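Local coordinates for protein glycosyl hydrolase (Streptomyces cattleya, PDB 7LR8) that probably hydrolyses the beta-1,4 bond between mannose and N-acetylglucosamine in the core of N-glycans, as a family 5 glycoside hydrolase, at residues A215-N229 with T242-W256. The protein carries 1 engineered substitution. Numbering follows the deposited sequence.
Sequences ARIGAVTAVHSWVFN and TAQHAAYLVELAKAW. With BMA (beta-D-mannopyranose), chain D; NAG (2-acetamido-2-deoxy-beta-D-glucopyranose), chain C.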
# COMPACT_ATOMS: atom_id res chain seq x y z
N ALA B 215 8.23 9.94 -27.48
CA ALA B 215 9.25 10.52 -28.35
C ALA B 215 9.21 12.04 -28.40
O ALA B 215 10.13 12.65 -28.95
CB ALA B 215 9.11 9.95 -29.77
N ARG B 216 8.18 12.68 -27.84
CA ARG B 216 8.06 14.13 -27.93
C ARG B 216 7.90 14.84 -26.60
O ARG B 216 7.87 16.07 -26.57
CB ARG B 216 6.89 14.50 -28.85
CG ARG B 216 7.05 13.95 -30.26
CD ARG B 216 5.82 14.17 -31.12
NE ARG B 216 5.88 13.34 -32.32
CZ ARG B 216 4.88 13.18 -33.19
NH1 ARG B 216 3.73 13.82 -33.01
NH2 ARG B 216 5.04 12.39 -34.24
N ILE B 217 7.80 14.11 -25.49
CA ILE B 217 7.75 14.68 -24.15
C ILE B 217 8.93 14.13 -23.36
O ILE B 217 9.22 12.93 -23.43
CB ILE B 217 6.42 14.35 -23.44
CG1 ILE B 217 5.23 14.80 -24.29
CG2 ILE B 217 6.34 15.02 -22.09
CD1 ILE B 217 3.88 14.49 -23.66
N GLY B 218 9.63 15.00 -22.63
CA GLY B 218 10.83 14.60 -21.91
C GLY B 218 12.06 14.62 -22.81
O GLY B 218 11.98 14.74 -24.03
N ALA B 219 13.23 14.47 -22.18
CA ALA B 219 14.50 14.81 -22.83
C ALA B 219 14.96 13.76 -23.85
O ALA B 219 15.61 14.12 -24.84
CB ALA B 219 15.59 15.00 -21.77
N VAL B 220 14.71 12.49 -23.59
CA VAL B 220 15.11 11.39 -24.47
C VAL B 220 13.97 10.39 -24.46
O VAL B 220 13.12 10.39 -23.57
CB VAL B 220 16.44 10.72 -24.02
CG1 VAL B 220 17.57 11.75 -23.94
CG2 VAL B 220 16.27 10.02 -22.68
N THR B 221 13.94 9.52 -25.48
CA THR B 221 12.93 8.46 -25.51
C THR B 221 13.45 7.25 -24.75
O THR B 221 14.56 6.77 -25.02
CB THR B 221 12.61 8.05 -26.95
OG1 THR B 221 12.24 9.20 -27.71
CG2 THR B 221 11.46 7.05 -26.97
N ALA B 222 12.66 6.75 -23.80
CA ALA B 222 13.03 5.55 -23.06
C ALA B 222 12.23 4.37 -23.58
O ALA B 222 11.01 4.47 -23.73
CB ALA B 222 12.80 5.75 -21.56
N VAL B 223 12.92 3.27 -23.87
CA VAL B 223 12.25 2.02 -24.25
C VAL B 223 12.71 0.93 -23.30
O VAL B 223 13.86 0.91 -22.83
CB VAL B 223 12.53 1.62 -25.71
CG1 VAL B 223 11.89 2.63 -26.67
CG2 VAL B 223 14.02 1.51 -25.97
N HIS B 224 11.78 0.01 -23.01
CA HIS B 224 12.02 -1.14 -22.14
C HIS B 224 11.73 -2.40 -22.95
O HIS B 224 10.58 -2.62 -23.34
CB HIS B 224 11.11 -1.10 -20.91
CG HIS B 224 11.29 0.11 -20.04
ND1 HIS B 224 10.32 0.53 -19.15
CD2 HIS B 224 12.32 0.98 -19.90
CE1 HIS B 224 10.75 1.60 -18.50
NE2 HIS B 224 11.96 1.90 -18.95
N SER B 225 12.76 -3.22 -23.20
CA SER B 225 12.65 -4.33 -24.14
C SER B 225 12.54 -5.67 -23.40
O SER B 225 13.50 -6.11 -22.76
CB SER B 225 13.85 -4.36 -25.08
OG SER B 225 13.71 -5.45 -25.98
N TRP B 226 11.39 -6.33 -23.54
CA TRP B 226 11.09 -7.54 -22.79
C TRP B 226 10.47 -8.57 -23.72
O TRP B 226 9.30 -8.44 -24.10
CB TRP B 226 10.17 -7.24 -21.61
CG TRP B 226 10.89 -6.49 -20.56
CD1 TRP B 226 10.79 -5.15 -20.28
CD2 TRP B 226 11.85 -7.03 -19.65
NE1 TRP B 226 11.63 -4.83 -19.23
CE2 TRP B 226 12.31 -5.96 -18.85
CE3 TRP B 226 12.39 -8.30 -19.47
CZ2 TRP B 226 13.26 -6.15 -17.84
CZ3 TRP B 226 13.34 -8.48 -18.47
CH2 TRP B 226 13.77 -7.42 -17.68
N VAL B 227 11.25 -9.61 -24.06
CA VAL B 227 10.82 -10.57 -25.09
C VAL B 227 9.80 -11.59 -24.59
O VAL B 227 9.38 -12.45 -25.37
CB VAL B 227 12.04 -11.29 -25.71
CG1 VAL B 227 12.95 -10.27 -26.39
CG2 VAL B 227 12.81 -12.08 -24.67
N PHE B 228 9.36 -11.51 -23.32
CA PHE B 228 8.21 -12.30 -22.90
C PHE B 228 6.89 -11.66 -23.34
O PHE B 228 5.82 -12.17 -22.98
CB PHE B 228 8.21 -12.53 -21.38
CG PHE B 228 8.31 -11.28 -20.54
CD1 PHE B 228 7.37 -10.26 -20.65
CD2 PHE B 228 9.32 -11.14 -19.61
CE1 PHE B 228 7.46 -9.11 -19.87
CE2 PHE B 228 9.42 -10.01 -18.83
CZ PHE B 228 8.48 -8.99 -18.95
N ASN B 229 6.95 -10.58 -24.11
CA ASN B 229 5.78 -9.84 -24.56
C ASN B 229 5.10 -10.48 -25.76
O ASN B 229 4.31 -9.80 -26.44
CB ASN B 229 6.19 -8.41 -24.90
CG ASN B 229 7.12 -8.33 -26.10
OD1 ASN B 229 7.45 -9.35 -26.73
ND2 ASN B 229 7.56 -7.12 -26.42
N THR B 242 13.84 -12.38 -31.50
CA THR B 242 14.10 -12.29 -30.07
C THR B 242 15.41 -11.55 -29.80
O THR B 242 15.48 -10.73 -28.88
CB THR B 242 14.11 -13.69 -29.46
OG1 THR B 242 12.77 -14.21 -29.49
CG2 THR B 242 14.58 -13.65 -28.02
N ALA B 243 16.43 -11.78 -30.63
CA ALA B 243 17.73 -11.13 -30.43
C ALA B 243 17.70 -9.66 -30.82
O ALA B 243 18.49 -8.86 -30.30
CB ALA B 243 18.81 -11.84 -31.24
N GLN B 244 16.83 -9.28 -31.75
CA GLN B 244 16.80 -7.93 -32.28
C GLN B 244 15.69 -7.09 -31.68
O GLN B 244 15.49 -5.95 -32.10
CB GLN B 244 16.66 -7.99 -33.81
CG GLN B 244 17.88 -8.59 -34.55
CD GLN B 244 18.98 -7.56 -34.75
OE1 GLN B 244 18.74 -6.35 -34.65
NE2 GLN B 244 20.18 -8.03 -35.05
N HIS B 245 14.95 -7.62 -30.70
CA HIS B 245 13.78 -6.91 -30.23
C HIS B 245 14.15 -5.55 -29.64
O HIS B 245 13.45 -4.55 -29.87
CB HIS B 245 13.02 -7.76 -29.20
CG HIS B 245 11.76 -7.10 -28.72
ND1 HIS B 245 11.74 -6.20 -27.67
CD2 HIS B 245 10.49 -7.17 -29.18
CE1 HIS B 245 10.50 -5.77 -27.49
NE2 HIS B 245 9.73 -6.33 -28.41
N ALA B 246 15.26 -5.48 -28.90
CA ALA B 246 15.62 -4.20 -28.29
C ALA B 246 16.07 -3.18 -29.34
O ALA B 246 15.71 -2.00 -29.25
CB ALA B 246 16.70 -4.41 -27.23
N ALA B 247 16.85 -3.62 -30.34
CA ALA B 247 17.21 -2.73 -31.44
C ALA B 247 15.98 -2.28 -32.21
O ALA B 247 15.90 -1.14 -32.69
CB ALA B 247 18.20 -3.43 -32.38
N TYR B 248 14.99 -3.17 -32.35
CA TYR B 248 13.74 -2.78 -32.99
C TYR B 248 13.06 -1.63 -32.25
O TYR B 248 12.59 -0.67 -32.86
CB TYR B 248 12.80 -3.97 -33.04
CG TYR B 248 11.39 -3.63 -33.47
CD1 TYR B 248 11.14 -3.02 -34.69
CD2 TYR B 248 10.30 -3.99 -32.69
CE1 TYR B 248 9.85 -2.73 -35.11
CE2 TYR B 248 9.01 -3.72 -33.10
CZ TYR B 248 8.79 -3.10 -34.30
OH TYR B 248 7.50 -2.83 -34.71
N LEU B 249 12.92 -1.75 -30.93
CA LEU B 249 12.25 -0.68 -30.19
C LEU B 249 13.01 0.63 -30.33
O LEU B 249 12.41 1.70 -30.43
CB LEU B 249 12.09 -1.06 -28.71
CG LEU B 249 10.98 -2.04 -28.33
CD1 LEU B 249 10.94 -2.16 -26.82
CD2 LEU B 249 9.63 -1.58 -28.88
N VAL B 250 14.35 0.55 -30.35
CA VAL B 250 15.17 1.75 -30.51
C VAL B 250 14.85 2.43 -31.84
O VAL B 250 14.57 3.63 -31.88
CB VAL B 250 16.67 1.39 -30.41
CG1 VAL B 250 17.56 2.52 -30.95
CG2 VAL B 250 17.04 1.03 -28.98
N GLU B 251 14.87 1.66 -32.93
CA GLU B 251 14.65 2.27 -34.24
C GLU B 251 13.18 2.63 -34.45
O GLU B 251 12.89 3.60 -35.17
CB GLU B 251 15.14 1.33 -35.35
CG GLU B 251 16.65 1.15 -35.34
CD GLU B 251 17.38 2.47 -35.43
OE1 GLU B 251 17.03 3.27 -36.33
OE2 GLU B 251 18.30 2.71 -34.62
N LEU B 252 12.26 1.88 -33.85
CA LEU B 252 10.85 2.22 -33.95
C LEU B 252 10.56 3.55 -33.28
O LEU B 252 9.83 4.39 -33.83
CB LEU B 252 10.00 1.11 -33.32
CG LEU B 252 8.48 1.32 -33.29
CD1 LEU B 252 7.94 1.38 -34.71
CD2 LEU B 252 7.80 0.20 -32.51
N ALA B 253 11.12 3.75 -32.09
CA ALA B 253 10.83 4.95 -31.31
C ALA B 253 11.26 6.21 -32.06
O ALA B 253 10.66 7.28 -31.87
CB ALA B 253 11.53 4.87 -29.95
N LYS B 254 12.27 6.10 -32.92
CA LYS B 254 12.75 7.23 -33.69
C LYS B 254 11.70 7.78 -34.66
O LYS B 254 11.78 8.96 -35.02
CB LYS B 254 14.01 6.84 -34.46
CG LYS B 254 15.21 6.57 -33.55
CD LYS B 254 16.43 6.12 -34.33
CE LYS B 254 17.60 5.92 -33.38
NZ LYS B 254 18.79 5.41 -34.09
N ALA B 255 10.74 6.96 -35.10
CA ALA B 255 9.80 7.44 -36.11
C ALA B 255 9.01 8.66 -35.64
O ALA B 255 8.65 9.51 -36.46
CB ALA B 255 8.84 6.33 -36.52
N TRP B 256 8.75 8.76 -34.33
CA TRP B 256 7.89 9.80 -33.78
C TRP B 256 8.66 11.00 -33.25
O TRP B 256 8.04 11.97 -32.80
CB TRP B 256 7.03 9.22 -32.64
CG TRP B 256 5.88 8.38 -33.12
CD1 TRP B 256 4.61 8.80 -33.40
CD2 TRP B 256 5.91 6.97 -33.39
NE1 TRP B 256 3.85 7.74 -33.83
CE2 TRP B 256 4.62 6.61 -33.83
CE3 TRP B 256 6.90 5.98 -33.30
CZ2 TRP B 256 4.29 5.29 -34.18
CZ3 TRP B 256 6.57 4.68 -33.64
CH2 TRP B 256 5.28 4.35 -34.07
C1 BMA D . 9.48 -4.32 -16.18
C2 BMA D . 10.22 -3.67 -14.97
C3 BMA D . 9.89 -4.45 -13.72
C4 BMA D . 10.04 -6.01 -13.98
C5 BMA D . 10.69 -6.29 -15.36
C6 BMA D . 10.76 -7.76 -15.71
O2 BMA D . 9.84 -2.31 -14.79
O3 BMA D . 8.58 -4.07 -13.21
O4 BMA D . 10.84 -6.55 -12.96
O5 BMA D . 9.90 -5.69 -16.40
O6 BMA D . 9.40 -8.26 -15.75
C1 NAG C . 4.70 -6.21 -17.55
C2 NAG C . 5.00 -6.45 -16.07
C3 NAG C . 5.99 -5.40 -15.54
C4 NAG C . 7.22 -5.31 -16.44
C5 NAG C . 6.76 -5.07 -17.88
C6 NAG C . 7.85 -4.99 -18.91
C7 NAG C . 3.42 -7.37 -14.42
C8 NAG C . 2.10 -7.18 -13.73
N2 NAG C . 3.77 -6.43 -15.30
O1 NAG C . 3.91 -7.25 -18.02
O3 NAG C . 6.37 -5.72 -14.21
O4 NAG C . 8.04 -4.24 -15.97
O5 NAG C . 5.91 -6.16 -18.28
O6 NAG C . 7.33 -4.61 -20.18
O7 NAG C . 4.14 -8.34 -14.18
O HOH W 1 12.37 8.91 -30.29
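Thr242 opens the contact by laying CG2 across the two methyls of Val227, just beyond strand 221-225 of the (beta/alpha)8 barrel, the fold of family 5 glycoside hydrolases; a connection that includes the short helix 231-235 leads on to helix 240-253. The helix runs back along the outside of the strand, nearly antiparallel at 163°, their axes 8.1 Å apart at closest. His245 comes next. Its CG stands anti to the backbone N (chi1 -177°), which carries the ring up to Ser225; ND1 shares a 2.7 Å hydrogen bond with Ser225 OG, met at the ring edge, while CB rests on Val227 CG1. Ala246 packs its methyl against the same serine, CB to CB 3.6 Å.

On the opposite side of the backbone from Ser225, facing the barrel mouth, Trp226 spreads one ring face under the mannose, whose O5 sits 3.3 Å above the plane, and its NE1 is hydrogen-bonded to Glu268. A leucine in place of Trp226 would probably cost the mannose its flat platform and leave that glutamate without its indole partner.

One turn after His245, Leu249 sets CB 4.0 Å from Val223 CB and reaches CD1 up to His224 O. Ala253 CB touches both Thr221 CG2 and Val223 CG1, and its carbonyl takes a water that also binds Thr221 OG1, itself paired with Arg262. Trp256 ends the walk: its CB touches Ala215 CB, and its carbonyl O accepts a hydrogen bond from Arg216 NE at 2.6 Å, almost straight at 176° and in the guanidinium plane.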